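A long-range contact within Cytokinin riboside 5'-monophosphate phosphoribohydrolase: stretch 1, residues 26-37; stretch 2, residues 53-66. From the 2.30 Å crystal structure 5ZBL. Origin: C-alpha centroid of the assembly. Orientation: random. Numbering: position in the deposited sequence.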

ATOM      1  N   LEU A  26       8.678   1.674 -23.447  1.00 40.16           N
ATOM      2  CA  LEU A  26       9.676   2.344 -22.649  1.00 39.84           C
ATOM      3  C   LEU A  26       9.882   1.660 -21.310  1.00 40.46           C
ATOM      4  O   LEU A  26      11.023   1.567 -20.829  1.00 41.48           O
ATOM      5  N   TYR A  27       8.783   1.179 -20.722  1.00 38.58           N
ATOM      6  CA  TYR A  27       8.785   0.588 -19.398  1.00 38.38           C
ATOM      7  C   TYR A  27       9.587  -0.714 -19.398  1.00 40.15           C
ATOM      8  O   TYR A  27      10.465  -0.918 -18.536  1.00 37.97           O
ATOM      9  N   THR A  28       9.285  -1.563 -20.394  1.00 39.90           N
ATOM     10  CA  THR A  28      10.051  -2.770 -20.681  1.00 39.53           C
ATOM     11  C   THR A  28      11.530  -2.494 -20.867  1.00 42.36           C
ATOM     12  O   THR A  28      12.383  -3.186 -20.278  1.00 43.51           O
ATOM     13  N   GLN A  29      11.854  -1.504 -21.685  1.00 41.72           N
ATOM     14  CA  GLN A  29      13.268  -1.248 -21.976  1.00 42.76           C
ATOM     15  C   GLN A  29      13.954  -0.730 -20.731  1.00 40.78           C
ATOM     16  O   GLN A  29      15.117  -1.065 -20.480  1.00 42.37           O
ATOM     17  N   ALA A  30      13.237   0.100 -19.959  1.00 38.35           N
ATOM     18  CA  ALA A  30      13.788   0.676 -18.740  1.00 36.62           C
ATOM     19  C   ALA A  30      14.034  -0.415 -17.741  1.00 34.27           C
ATOM     20  O   ALA A  30      14.978  -0.316 -16.995  1.00 34.42           O
ATOM     21  N   ALA A  31      13.215  -1.472 -17.765  1.00 30.69           N
ATOM     22  CA  ALA A  31      13.399  -2.591 -16.846  1.00 32.45           C
ATOM     23  C   ALA A  31      14.637  -3.405 -17.218  1.00 36.68           C
ATOM     24  O   ALA A  31      15.425  -3.808 -16.349  1.00 35.93           O
ATOM     25  N   GLN A  32      14.794  -3.635 -18.509  1.00 35.65           N
ATOM     26  CA  GLN A  32      15.978  -4.326 -19.041  1.00 38.95           C
ATOM     27  C   GLN A  32      17.274  -3.617 -18.790  1.00 37.24           C
ATOM     28  O   GLN A  32      18.255  -4.263 -18.435  1.00 40.14           O
ATOM     29  N   THR A  33      17.277  -2.294 -18.945  1.00 38.72           N
ATOM     30  CA  THR A  33      18.484  -1.500 -18.666  1.00 42.80           C
ATOM     31  C   THR A  33      18.810  -1.550 -17.191  1.00 43.03           C
ATOM     32  O   THR A  33      19.991  -1.556 -16.800  1.00 42.20           O
ATOM     33  N   LEU A  34      17.762  -1.556 -16.373  1.00 42.47           N
ATOM     34  CA  LEU A  34      17.948  -1.624 -14.926  1.00 44.90           C
ATOM     35  C   LEU A  34      18.564  -2.983 -14.502  1.00 38.82           C
ATOM     36  O   LEU A  34      19.565  -3.037 -13.763  1.00 37.41           O
ATOM     37  N   ALA A  35      17.967  -4.068 -14.990  1.00 34.15           N
ATOM     38  CA  ALA A  35      18.484  -5.421 -14.787  1.00 36.34           C
ATOM     39  C   ALA A  35      19.967  -5.611 -15.166  1.00 39.44           C
ATOM     40  O   ALA A  35      20.733  -6.235 -14.428  1.00 40.15           O
ATOM     41  N   LYS A  36      20.347  -5.092 -16.336  1.00 41.80           N
ATOM     42  CA  LYS A  36      21.737  -5.197 -16.846  1.00 47.32           C
ATOM     43  C   LYS A  36      22.765  -4.466 -15.960  1.00 46.09           C
ATOM     44  O   LYS A  36      23.846  -4.999 -15.667  1.00 43.67           O
ATOM     45  N   THR A  37      22.426  -3.231 -15.583  1.00 43.27           N
ATOM     46  CA  THR A  37      23.224  -2.427 -14.676  1.00 41.87           C
ATOM     47  C   THR A  37      23.414  -3.156 -13.371  1.00 45.22           C
ATOM     48  O   THR A  37      24.539  -3.228 -12.842  1.00 48.56           O
ATOM     49  N   GLY A  53       3.926  -9.158 -17.572  1.00 36.73           N
ATOM     50  CA  GLY A  53       4.234  -7.781 -17.410  1.00 38.95           C
ATOM     51  C   GLY A  53       5.695  -7.554 -17.128  1.00 34.99           C
ATOM     52  O   GLY A  53       6.542  -8.328 -17.529  1.00 38.44           O
ATOM     53  N   LEU A  54       5.959  -6.474 -16.420  1.00 32.27           N
ATOM     54  CA  LEU A  54       7.305  -6.047 -16.114  1.00 33.56           C
ATOM     55  C   LEU A  54       7.930  -6.977 -15.100  1.00 34.49           C
ATOM     56  O   LEU A  54       9.132  -7.039 -15.021  1.00 36.98           O
ATOM     57  N   MET A  55       7.109  -7.684 -14.320  1.00 36.72           N
ATOM     58  CA  MET A  55       7.593  -8.776 -13.483  1.00 39.85           C
ATOM     59  C   MET A  55       8.338  -9.788 -14.354  1.00 37.88           C
ATOM     60  O   MET A  55       9.509 -10.029 -14.114  1.00 34.73           O
ATOM     61  N   GLY A  56       7.687 -10.302 -15.399  1.00 37.09           N
ATOM     62  CA  GLY A  56       8.319 -11.226 -16.367  1.00 38.40           C
ATOM     63  C   GLY A  56       9.550 -10.620 -17.053  1.00 39.23           C
ATOM     64  O   GLY A  56      10.616 -11.236 -17.124  1.00 39.49           O
ATOM     65  N   ILE A  57       9.418  -9.377 -17.500  1.00 37.78           N
ATOM     66  CA  ILE A  57      10.512  -8.710 -18.159  1.00 36.16           C
ATOM     67  C   ILE A  57      11.755  -8.590 -17.272  1.00 36.36           C
ATOM     68  O   ILE A  57      12.862  -8.871 -17.732  1.00 37.31           O
ATOM     69  N   VAL A  58      11.588  -8.100 -16.038  1.00 34.94           N
ATOM     70  CA  VAL A  58      12.752  -7.854 -15.164  1.00 35.18           C
ATOM     71  C   VAL A  58      13.447  -9.185 -14.729  1.00 33.20           C
ATOM     72  O   VAL A  58      14.662  -9.268 -14.663  1.00 35.66           O
ATOM     73  N   ALA A  59      12.654 -10.213 -14.462  1.00 35.73           N
ATOM     74  CA  ALA A  59      13.119 -11.549 -14.130  1.00 36.87           C
ATOM     75  C   ALA A  59      13.958 -12.075 -15.295  1.00 38.33           C
ATOM     76  O   ALA A  59      15.108 -12.434 -15.085  1.00 36.43           O
ATOM     77  N   ASP A  60      13.388 -12.057 -16.499  1.00 36.21           N
ATOM     78  CA  ASP A  60      14.072 -12.489 -17.732  1.00 35.22           C
ATOM     79  C   ASP A  60      15.335 -11.749 -18.032  1.00 35.54           C
ATOM     80  O   ASP A  60      16.256 -12.341 -18.597  1.00 43.22           O
ATOM     81  N   ALA A  61      15.369 -10.445 -17.749  1.00 32.93           N
ATOM     82  CA  ALA A  61      16.524  -9.633 -18.093  1.00 32.94           C
ATOM     83  C   ALA A  61      17.691  -9.871 -17.164  1.00 33.19           C
ATOM     84  O   ALA A  61      18.862  -9.792 -17.615  1.00 38.76           O
ATOM     85  N   PHE A  62      17.412 -10.183 -15.896  1.00 31.80           N
ATOM     86  CA  PHE A  62      18.482 -10.488 -14.925  1.00 36.24           C
ATOM     87  C   PHE A  62      19.066 -11.848 -15.318  1.00 37.72           C
ATOM     88  O   PHE A  62      20.289 -12.062 -15.320  1.00 38.24           O
ATOM     89  N   LEU A  63      18.165 -12.773 -15.610  1.00 37.93           N
ATOM     90  CA  LEU A  63      18.555 -14.105 -16.045  1.00 44.17           C
ATOM     91  C   LEU A  63      19.412 -14.031 -17.308  1.00 42.36           C
ATOM     92  O   LEU A  63      20.551 -14.499 -17.301  1.00 41.15           O
ATOM     93  N   GLU A  64      18.892 -13.370 -18.337  1.00 39.99           N
ATOM     94  CA  GLU A  64      19.570 -13.317 -19.626  1.00 42.33           C
ATOM     95  C   GLU A  64      20.851 -12.513 -19.663  1.00 42.43           C
ATOM     96  O   GLU A  64      21.562 -12.630 -20.624  1.00 43.63           O
ATOM     97  N   SER A  65      21.119 -11.673 -18.657  1.00 43.93           N
ATOM     98  CA  SER A  65      22.411 -10.993 -18.509  1.00 37.94           C
ATOM     99  C   SER A  65      23.438 -11.785 -17.697  1.00 39.70           C
ATOM    100  O   SER A  65      24.539 -11.284 -17.464  1.00 43.06           O
ATOM    101  N   GLY A  66      23.100 -12.980 -17.218  1.00 41.69           N
ATOM    102  CA  GLY A  66      24.030 -13.771 -16.400  1.00 41.23           C
ATOM    103  C   GLY A  66      23.826 -13.706 -14.896  1.00 43.15           C
ATOM    104  O   GLY A  66      24.655 -14.218 -14.142  1.00 43.54           O
TER

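The tightest point of this contact is alanine on alanine: A35 CB lies 3.4 Å from A61 CB. Two alanines meet where the helices pack; the axes come within 8.3 Å and their N-to-C directions differ by 36°. No hydrogen bond crosses between the stretches; the closest side-chain contacts are apolar, and T28, Q32, K36 and S65 add polar side chains.

A35 points toward the other helix and has the largest covered area of any residue here. Its CB also meets F62 CD1 at 3.5 Å. F62 starts sideways, with chi1 at -94°, between wells, and its ring turns a face to A35. A35 CA sits 4.0 Å from the F62 ring centroid, a CH-pi contact.

One turn earlier, A31 also points toward the partner. A31 CB touches I57 CG2 at 3.9 Å and lies 4.5 Å from V58 CB. I57 is m at chi1 and chi2, and its CG2 also reaches T28 O at 3.7 Å. L54 (m, t) sends CD2 to within 3.9 Å of Y27 CB and 3.7 Å of T28 N.

Longer side chains, Q32 and K36, line one edge of this row. Q32 (chi1 m, chi2 t) lays CG 3.9 Å from A61 CB. K36 (chi1 t, chi2 p) brings CD 4.1 Å from S65 OG. That hydroxyl donates within its own stretch: S65 OG to A61 O, 2.5 Å, very short.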

ATOM      1  CB  LEU A  26       9.269   3.802 -22.396  1.00 48.43           C
ATOM      2  CG  LEU A  26      10.167   4.637 -21.467  1.00 57.30           C
ATOM      3  CD1 LEU A  26      11.637   4.645 -21.916  1.00 63.43           C
ATOM      4  CD2 LEU A  26       9.628   6.049 -21.386  1.00 62.29           C
ATOM      5  CB  TYR A  27       7.337   0.364 -18.915  1.00 39.63           C
ATOM      6  CG  TYR A  27       6.458   1.610 -18.940  1.00 39.02           C
ATOM      7  CD1 TYR A  27       6.821   2.750 -18.259  1.00 39.41           C
ATOM      8  CD2 TYR A  27       5.263   1.626 -19.640  1.00 41.54           C
ATOM      9  CE1 TYR A  27       6.044   3.881 -18.295  1.00 38.30           C
ATOM     10  CE2 TYR A  27       4.487   2.749 -19.689  1.00 41.76           C
ATOM     11  CZ  TYR A  27       4.887   3.879 -19.015  1.00 38.40           C
ATOM     12  OH  TYR A  27       4.107   5.002 -19.044  1.00 37.41           O
ATOM     13  CB  THR A  28       9.526  -3.509 -21.932  1.00 39.69           C
ATOM     14  OG1 THR A  28       8.225  -4.042 -21.668  1.00 34.90           O
ATOM     15  CG2 THR A  28      10.463  -4.663 -22.345  1.00 38.99           C
ATOM     16  CB  GLN A  29      13.440  -0.249 -23.114  1.00 46.88           C
ATOM     17  CG  GLN A  29      12.911  -0.706 -24.484  1.00 54.20           C
ATOM     18  CD  GLN A  29      12.685   0.470 -25.442  1.00 59.96           C
ATOM     19  OE1 GLN A  29      13.347   1.513 -25.322  1.00 65.21           O
ATOM     20  NE2 GLN A  29      11.715   0.326 -26.366  1.00 54.68           N
ATOM     21  CB  ALA A  30      12.861   1.722 -18.139  1.00 42.22           C
ATOM     22  CB  ALA A  31      12.148  -3.471 -16.798  1.00 33.17           C
ATOM     23  CB  GLN A  32      15.815  -4.546 -20.535  1.00 37.53           C
ATOM     24  CG  GLN A  32      14.788  -5.626 -20.797  1.00 38.29           C
ATOM     25  CD  GLN A  32      14.206  -5.582 -22.187  1.00 39.99           C
ATOM     26  OE1 GLN A  32      13.340  -6.377 -22.489  1.00 43.04           O
ATOM     27  NE2 GLN A  32      14.663  -4.636 -23.034  1.00 43.48           N
ATOM     28  CB  THR A  33      18.346  -0.020 -19.109  1.00 42.77           C
ATOM     29  OG1 THR A  33      17.642   0.033 -20.339  1.00 49.61           O
ATOM     30  CG2 THR A  33      19.692   0.563 -19.380  1.00 44.38           C
ATOM     31  CB  LEU A  34      16.608  -1.334 -14.234  1.00 45.58           C
ATOM     32  CG  LEU A  34      16.616  -1.388 -12.713  1.00 49.86           C
ATOM     33  CD1 LEU A  34      17.666  -0.458 -12.079  1.00 48.31           C
ATOM     34  CD2 LEU A  34      15.215  -1.099 -12.208  1.00 49.08           C
ATOM     35  CB  ALA A  35      17.627  -6.393 -15.590  1.00 36.37           C
ATOM     36  CB  LYS A  36      21.798  -4.680 -18.313  1.00 50.68           C
ATOM     37  CG  LYS A  36      23.171  -4.659 -19.003  1.00 57.77           C
ATOM     38  CD  LYS A  36      23.911  -6.006 -18.969  1.00 63.13           C
ATOM     39  CE  LYS A  36      24.897  -6.195 -20.122  1.00 61.24           C
ATOM     40  NZ  LYS A  36      24.920  -7.627 -20.532  1.00 61.34           N
ATOM     41  CB  THR A  37      22.517  -1.097 -14.391  1.00 45.82           C
ATOM     42  OG1 THR A  37      22.150  -0.520 -15.634  1.00 44.49           O
ATOM     43  CG2 THR A  37      23.404  -0.115 -13.630  1.00 48.75           C
ATOM     44  CB  LEU A  54       7.284  -4.629 -15.552  1.00 35.80           C
ATOM     45  CG  LEU A  54       6.690  -3.517 -16.439  1.00 38.01           C
ATOM     46  CD1 LEU A  54       6.906  -2.216 -15.690  1.00 35.47           C
ATOM     47  CD2 LEU A  54       7.279  -3.442 -17.879  1.00 36.24           C
ATOM     48  CB  MET A  55       6.469  -9.428 -12.679  1.00 40.50           C
ATOM     49  CG  MET A  55       6.179  -8.736 -11.343  1.00 50.27           C
ATOM     50  SD  MET A  55       4.832  -9.550 -10.411  1.00 55.01           S
ATOM     51  CE  MET A  55       5.855 -10.393  -9.215  1.00 54.24           C
ATOM     52  CB  ILE A  57      10.114  -7.304 -18.576  1.00 35.64           C
ATOM     53  CG1 ILE A  57       9.006  -7.326 -19.643  1.00 41.15           C
ATOM     54  CG2 ILE A  57      11.323  -6.549 -19.066  1.00 36.22           C
ATOM     55  CD1 ILE A  57       9.338  -8.043 -20.935  1.00 40.12           C
ATOM     56  CB  VAL A  58      12.410  -6.898 -13.959  1.00 35.23           C
ATOM     57  CG1 VAL A  58      11.617  -7.605 -12.880  1.00 35.98           C
ATOM     58  CG2 VAL A  58      13.667  -6.304 -13.340  1.00 33.23           C
ATOM     59  CB  ALA A  59      11.948 -12.483 -13.849  1.00 36.16           C
ATOM     60  CB  ASP A  60      13.154 -12.304 -18.961  1.00 38.03           C
ATOM     61  CG  ASP A  60      12.038 -13.358 -19.046  1.00 42.00           C
ATOM     62  OD1 ASP A  60      12.039 -14.330 -18.239  1.00 43.17           O
ATOM     63  OD2 ASP A  60      11.162 -13.214 -19.924  1.00 48.14           O
ATOM     64  CB  ALA A  61      16.171  -8.147 -18.157  1.00 32.10           C
ATOM     65  CB  PHE A  62      17.974 -10.572 -13.471  1.00 36.08           C
ATOM     66  CG  PHE A  62      18.093  -9.304 -12.665  1.00 34.90           C
ATOM     67  CD1 PHE A  62      17.114  -8.324 -12.730  1.00 33.59           C
ATOM     68  CD2 PHE A  62      19.104  -9.154 -11.721  1.00 36.65           C
ATOM     69  CE1 PHE A  62      17.174  -7.192 -11.926  1.00 30.13           C
ATOM     70  CE2 PHE A  62      19.178  -8.012 -10.927  1.00 34.30           C
ATOM     71  CZ  PHE A  62      18.184  -7.049 -11.016  1.00 32.45           C
ATOM     72  CB  LEU A  63      17.338 -14.995 -16.271  1.00 42.18           C
ATOM     73  CG  LEU A  63      16.605 -15.417 -14.996  1.00 43.94           C
ATOM     74  CD1 LEU A  63      15.351 -16.183 -15.414  1.00 46.72           C
ATOM     75  CD2 LEU A  63      17.491 -16.245 -14.055  1.00 43.06           C
ATOM     76  CB  GLU A  64      18.624 -12.806 -20.708  1.00 43.17           C
ATOM     77  CG  GLU A  64      17.577 -13.837 -21.039  1.00 46.41           C
ATOM     78  CD  GLU A  64      16.424 -13.300 -21.842  1.00 49.27           C
ATOM     79  OE1 GLU A  64      16.522 -12.173 -22.380  1.00 51.88           O
ATOM     80  OE2 GLU A  64      15.436 -14.051 -21.969  1.00 53.99           O
ATOM     81  CB  SER A  65      22.249  -9.651 -17.796  1.00 40.98           C
ATOM     82  OG  SER A  65      21.115  -8.933 -18.197  1.00 42.03           O
TER